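Local coordinates for protein MdcD (Pseudomonas aeruginosa, PDB 5VIP) that probably serves as the beta subunit of biotin-independent malonate decarboxylase, taking part in decarboxylation of a malonyl group carried on an acyl carrier protein, at residues R23-A28 against R111-L116; V61-L66 against P70-A75. All coordinates share one frame; numbering follows the deposited sequence.

Contact 1 of 2, residues R23-A28 against R111-L116; sequences RALLDA and RALLLL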
loop_
_atom_site.group_PDB
_atom_site.type_symbol
_atom_site.label_atom_id
_atom_site.label_comp_id
_atom_site.label_asym_id
_atom_site.label_seq_id
_atom_site.Cartn_x
_atom_site.Cartn_y
_atom_site.Cartn_z
ATOM N N ARG B 23 14.136 21.847 -3.300
ATOM C CA ARG B 23 14.627 23.012 -4.024
ATOM C C ARG B 23 15.880 22.678 -4.831
ATOM O O ARG B 23 16.069 23.176 -5.937
ATOM C CB ARG B 23 14.919 24.148 -3.037
ATOM C CG ARG B 23 15.494 25.421 -3.654
ATOM C CD ARG B 23 15.776 26.444 -2.545
ATOM N NE ARG B 23 14.545 26.849 -1.862
ATOM C CZ ARG B 23 14.156 26.417 -0.665
ATOM N NH1 ARG B 23 14.909 25.563 0.022
ATOM N NH2 ARG B 23 13.013 26.848 -0.151
ATOM N N ALA B 24 16.730 21.820 -4.275
ATOM C CA ALA B 24 17.985 21.451 -4.924
ATOM C C ALA B 24 17.747 20.600 -6.175
ATOM O O ALA B 24 18.501 20.692 -7.151
ATOM C CB ALA B 24 18.878 20.712 -3.945
ATOM N N LEU B 25 16.688 19.801 -6.173
ATOM C CA LEU B 25 16.480 18.864 -7.287
ATOM C C LEU B 25 15.737 19.493 -8.476
ATOM O O LEU B 25 16.027 19.164 -9.626
ATOM C CB LEU B 25 15.735 17.616 -6.809
ATOM C CG LEU B 25 16.510 16.674 -5.887
ATOM C CD1 LEU B 25 15.623 15.504 -5.427
ATOM C CD2 LEU B 25 17.780 16.151 -6.569
ATOM N N LEU B 26 14.792 20.394 -8.200
ATOM C CA LEU B 26 13.997 21.036 -9.258
ATOM C C LEU B 26 14.844 22.079 -9.975
ATOM O O LEU B 26 15.773 22.635 -9.374
ATOM C CB LEU B 26 12.733 21.667 -8.667
ATOM C CG LEU B 26 11.650 20.679 -8.230
ATOM C CD1 LEU B 26 10.560 21.343 -7.381
ATOM C CD2 LEU B 26 11.040 20.037 -9.456
ATOM N N ASP B 27 14.557 22.318 -11.257
ATOM C CA ASP B 27 15.324 23.297 -12.035
ATOM C C ASP B 27 15.378 24.633 -11.294
ATOM O O ASP B 27 14.396 25.046 -10.670
ATOM C CB ASP B 27 14.721 23.519 -13.440
ATOM C CG ASP B 27 14.777 22.275 -14.337
ATOM O OD1 ASP B 27 15.378 21.245 -13.950
ATOM O OD2 ASP B 27 14.200 22.338 -15.449
ATOM N N ALA B 28 16.526 25.306 -11.364
ATOM C CA ALA B 28 16.713 26.581 -10.686
ATOM C C ALA B 28 15.659 27.598 -11.111
ATOM O O ALA B 28 15.372 27.758 -12.301
ATOM C CB ALA B 28 18.117 27.130 -10.950
ATOM N N ARG B 111 5.550 14.770 -14.240
ATOM C CA ARG B 111 6.357 13.734 -13.615
ATOM C C ARG B 111 6.303 13.900 -12.102
ATOM O O ARG B 111 6.391 15.013 -11.615
ATOM C CB ARG B 111 7.809 13.833 -14.106
ATOM C CG ARG B 111 7.979 14.058 -15.617
ATOM C CD ARG B 111 9.333 14.659 -15.928
ATOM N NE ARG B 111 9.924 14.156 -17.186
ATOM C CZ ARG B 111 11.194 14.353 -17.540
ATOM N NH1 ARG B 111 12.024 15.040 -16.740
ATOM N NH2 ARG B 111 11.650 13.850 -18.690
ATOM N N ALA B 112 6.177 12.804 -11.355
ATOM C CA ALA B 112 6.155 12.883 -9.901
ATOM C C ALA B 112 7.412 12.264 -9.296
ATOM O O ALA B 112 7.818 11.147 -9.659
ATOM C CB ALA B 112 4.896 12.191 -9.330
ATOM N N LEU B 113 8.010 12.999 -8.364
ATOM C CA LEU B 113 9.228 12.599 -7.681
ATOM C C LEU B 113 8.956 12.535 -6.181
ATOM O O LEU B 113 8.499 13.526 -5.578
ATOM C CB LEU B 113 10.357 13.588 -7.978
ATOM C CG LEU B 113 11.702 13.442 -7.268
ATOM C CD1 LEU B 113 12.350 12.089 -7.590
ATOM C CD2 LEU B 113 12.612 14.573 -7.685
ATOM N N LEU B 114 9.207 11.365 -5.592
ATOM C CA LEU B 114 8.918 11.135 -4.172
ATOM C C LEU B 114 10.210 10.989 -3.376
ATOM O O LEU B 114 10.999 10.082 -3.636
ATOM C CB LEU B 114 8.058 9.873 -3.985
ATOM C CG LEU B 114 6.725 9.840 -4.725
ATOM C CD1 LEU B 114 6.020 8.486 -4.494
ATOM C CD2 LEU B 114 5.851 10.992 -4.236
ATOM N N LEU B 115 10.397 11.866 -2.392
ATOM C CA LEU B 115 11.520 11.759 -1.468
ATOM C C LEU B 115 11.020 11.155 -0.154
ATOM O O LEU B 115 10.409 11.843 0.677
ATOM C CB LEU B 115 12.153 13.133 -1.226
ATOM C CG LEU B 115 13.261 13.606 -2.181
ATOM C CD1 LEU B 115 13.022 13.261 -3.652
ATOM C CD2 LEU B 115 13.524 15.099 -2.017
ATOM N N LEU B 116 11.287 9.868 0.032
ATOM C CA LEU B 116 10.630 9.095 1.084
ATOM C C LEU B 116 11.492 8.879 2.325
ATOM O O LEU B 116 12.272 7.928 2.396
ATOM C CB LEU B 116 10.196 7.740 0.515
ATOM C CG LEU B 116 9.222 7.854 -0.662
ATOM C CD1 LEU B 116 8.797 6.484 -1.181
ATOM C CD2 LEU B 116 8.004 8.668 -0.263
#

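Contact 2 of 2, residues V61-L66 against P70-A75; sequences VARGLL and PAVLAA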
loop_
_atom_site.group_PDB
_atom_site.type_symbol
_atom_site.label_atom_id
_atom_site.label_comp_id
_atom_site.label_asym_id
_atom_site.label_seq_id
_atom_site.Cartn_x
_atom_site.Cartn_y
_atom_site.Cartn_z
ATOM N N VAL B 61 5.197 19.671 -0.538
ATOM C CA VAL B 61 4.751 19.412 -1.899
ATOM C C VAL B 61 5.140 20.617 -2.730
ATOM O O VAL B 61 4.779 21.758 -2.397
ATOM C CB VAL B 61 3.239 19.161 -1.996
ATOM C CG1 VAL B 61 2.796 19.213 -3.454
ATOM C CG2 VAL B 61 2.898 17.813 -1.367
ATOM N N ALA B 62 5.898 20.377 -3.793
ATOM C CA ALA B 62 6.398 21.486 -4.597
ATOM C C ALA B 62 6.184 21.241 -6.070
ATOM O O ALA B 62 6.295 20.112 -6.541
ATOM C CB ALA B 62 7.870 21.718 -4.314
ATOM N N ARG B 63 5.874 22.310 -6.793
ATOM C CA ARG B 63 5.776 22.265 -8.240
ATOM C C ARG B 63 7.056 22.850 -8.819
ATOM O O ARG B 63 7.744 23.647 -8.171
ATOM C CB ARG B 63 4.540 23.024 -8.717
ATOM C CG ARG B 63 3.224 22.293 -8.434
ATOM C CD ARG B 63 2.976 21.215 -9.498
ATOM N NE ARG B 63 2.199 21.787 -10.592
ATOM C CZ ARG B 63 2.434 21.601 -11.879
ATOM N NH1 ARG B 63 3.441 20.829 -12.287
ATOM N NH2 ARG B 63 1.649 22.198 -12.765
ATOM N N GLY B 64 7.407 22.426 -10.028
ATOM C CA GLY B 64 8.622 22.917 -10.648
ATOM C C GLY B 64 8.848 22.248 -11.977
ATOM O O GLY B 64 7.924 21.635 -12.534
ATOM N N LEU B 65 10.070 22.382 -12.485
ATOM C CA LEU B 65 10.466 21.730 -13.726
ATOM C C LEU B 65 11.603 20.763 -13.436
ATOM O O LEU B 65 12.448 21.016 -12.567
ATOM C CB LEU B 65 10.899 22.755 -14.784
ATOM C CG LEU B 65 9.861 23.790 -15.215
ATOM C CD1 LEU B 65 10.573 24.864 -16.071
ATOM C CD2 LEU B 65 8.740 23.122 -15.991
ATOM N N LEU B 66 11.619 19.651 -14.156
ATOM C CA LEU B 66 12.752 18.726 -14.113
ATOM C C LEU B 66 13.281 18.602 -15.535
ATOM O O LEU B 66 12.639 17.982 -16.376
ATOM C CB LEU B 66 12.338 17.356 -13.544
ATOM C CG LEU B 66 12.092 17.345 -12.021
ATOM C CD1 LEU B 66 11.460 16.037 -11.545
ATOM C CD2 LEU B 66 13.397 17.606 -11.261
ATOM N N PRO B 70 7.347 19.461 -16.836
ATOM C CA PRO B 70 6.479 19.744 -15.683
ATOM C C PRO B 70 6.609 18.635 -14.641
ATOM O O PRO B 70 6.693 17.460 -14.997
ATOM C CB PRO B 70 5.072 19.779 -16.288
ATOM C CG PRO B 70 5.195 18.940 -17.580
ATOM C CD PRO B 70 6.582 19.227 -18.078
ATOM N N ALA B 71 6.653 19.024 -13.372
ATOM C CA ALA B 71 6.943 18.091 -12.295
ATOM C C ALA B 71 6.251 18.481 -10.987
ATOM O O ALA B 71 5.896 19.652 -10.758
ATOM C CB ALA B 71 8.450 17.999 -12.071
ATOM N N VAL B 72 6.043 17.475 -10.144
ATOM C CA VAL B 72 5.619 17.695 -8.779
ATOM C C VAL B 72 6.527 16.829 -7.916
ATOM O O VAL B 72 6.953 15.742 -8.321
ATOM C CB VAL B 72 4.127 17.341 -8.560
ATOM C CG1 VAL B 72 3.859 15.873 -8.879
ATOM C CG2 VAL B 72 3.674 17.693 -7.112
ATOM N N LEU B 73 6.856 17.336 -6.742
ATOM C CA LEU B 73 7.790 16.674 -5.853
ATOM C C LEU B 73 7.120 16.609 -4.494
ATOM O O LEU B 73 6.621 17.622 -4.014
ATOM C CB LEU B 73 9.114 17.460 -5.799
ATOM C CG LEU B 73 10.385 16.834 -5.248
ATOM C CD1 LEU B 73 11.615 17.587 -5.759
ATOM C CD2 LEU B 73 10.360 16.832 -3.727
ATOM N N ALA B 74 7.046 15.422 -3.895
ATOM C CA ALA B 74 6.613 15.329 -2.513
ATOM C C ALA B 74 7.780 14.810 -1.696
ATOM O O ALA B 74 8.351 13.771 -2.022
ATOM C CB ALA B 74 5.371 14.413 -2.368
ATOM N N ALA B 75 8.141 15.541 -0.643
ATOM C CA ALA B 75 9.268 15.174 0.203
ATOM C C ALA B 75 8.825 15.125 1.659
ATOM O O ALA B 75 8.285 16.098 2.180
ATOM C CB ALA B 75 10.415 16.150 0.037
#

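Contact 1 of 2, residues R23-A28 against R111-L116
Leu25, the last residue of helix 18-25, meets Leu113 and Leu115 of strand 111-115 through a single methyl group. Its CD1 lies 3.9 Å from Leu113 CD2 and equally far from Leu115 CD1, with Leu115 CD2 at 4.0 Å, so this methyl touches both strand leucines. The two encounters differ: Leu25 and Leu115 reach for each other tip to tip, whereas Leu113 crosses Leu25 at about a right angle. Leu113 CG stands opposite its backbone N (chi1 175°), a setting that brings CD2 up to the helix residue. Leucine suits all three places, because branched apolar ends must bridge backbones whose CA atoms, at Leu25 and Leu113, are 9.6 Å apart. This small patch is tight and buried, and Val232 and the Arg233 side chain of helix 229-242 also touch Leu25. The looser side holds the exposed Arg23, the partly exposed Ala24 and, beyond the buried Leu26, the partly exposed Asp27, its carboxylate accepting backbone N-H groups of Asp67 and Gly68. The three leucines form part of the apolar layer between helix 18-25 and the sheet, here in the alpha/beta fold of the carboxyl transferase domain, a member of the ClpP/crotonase clan.

Contact 2 of 2, residues V61-L66 against P70-A75
Arg63 and Val72 face each other in a non-hydrogen-bonded antiparallel pair, their side chains crossing obliquely with Arg63 CD 4.1 Å from Val72 CB. The arginine chain folds back at chi2 (-81°) and chi3, so its guanidinium returns to the neighbouring strand and offers NH1 to Ala71 O at 3.1 Å. That oxygen lies close to the guanidinium plane, yet NH1 stands above the plane of the carbonyl; Gly64 N binds the same oxygen from the opposite face, at 3.2 Å. The flexible, charged arginine also suits a place at a protein interface, since its NE reaches beyond this hairpin to the backbone of another protein chain.

Farther along the same face, Val61 CG1 packs against Val72 CG2 at 4.1 Å; branched valines suit such extended backbone. The other face carries Ala62, Ala71 and Leu73. Here Ala71 is small enough to take the tip of Leu66, whose CD1 comes to 3.6 Å from Ala71 CB. Ala62 and Leu73 exchange two backbone hydrogen bonds, while Ala71 N to Gly64 O is weak. The backbone of Gly64 is almost fully extended (phi 177°, psi -165°), a conformation that residues with a side chain adopt less readily.

Helix 87-105 lies on Val61, Val72 and Ala74, with Lys92, Ile93 and Ala96 touching them. Strand 32-34 flanks 59-66, and parallel strand 111-115 flanks 69-76 on the other edge of this hairpin.

From the N terminus, the chain leaves helix 18-25 at 23-28, adds strand 32-34 and, after residues 37-56, which are not modelled, enters the hairpin of strands 59-66 and 69-76. Contact 2 closes that turn across only three residues. Helix 87-105 then carries the chain over to strand 111-115 in a beta-alpha-beta crossover, and contact 1 closes a loop of 82 residues that contains the whole of contact 2, so the two nest without crossing. Their centres are about 5 Å apart, and probable backbone hydrogen bonds join them directly: Asp27 N to Leu65 O, and Leu115 N to Ala74 O. Together they tie helix 18-25 to three consecutive strands of one mixed sheet.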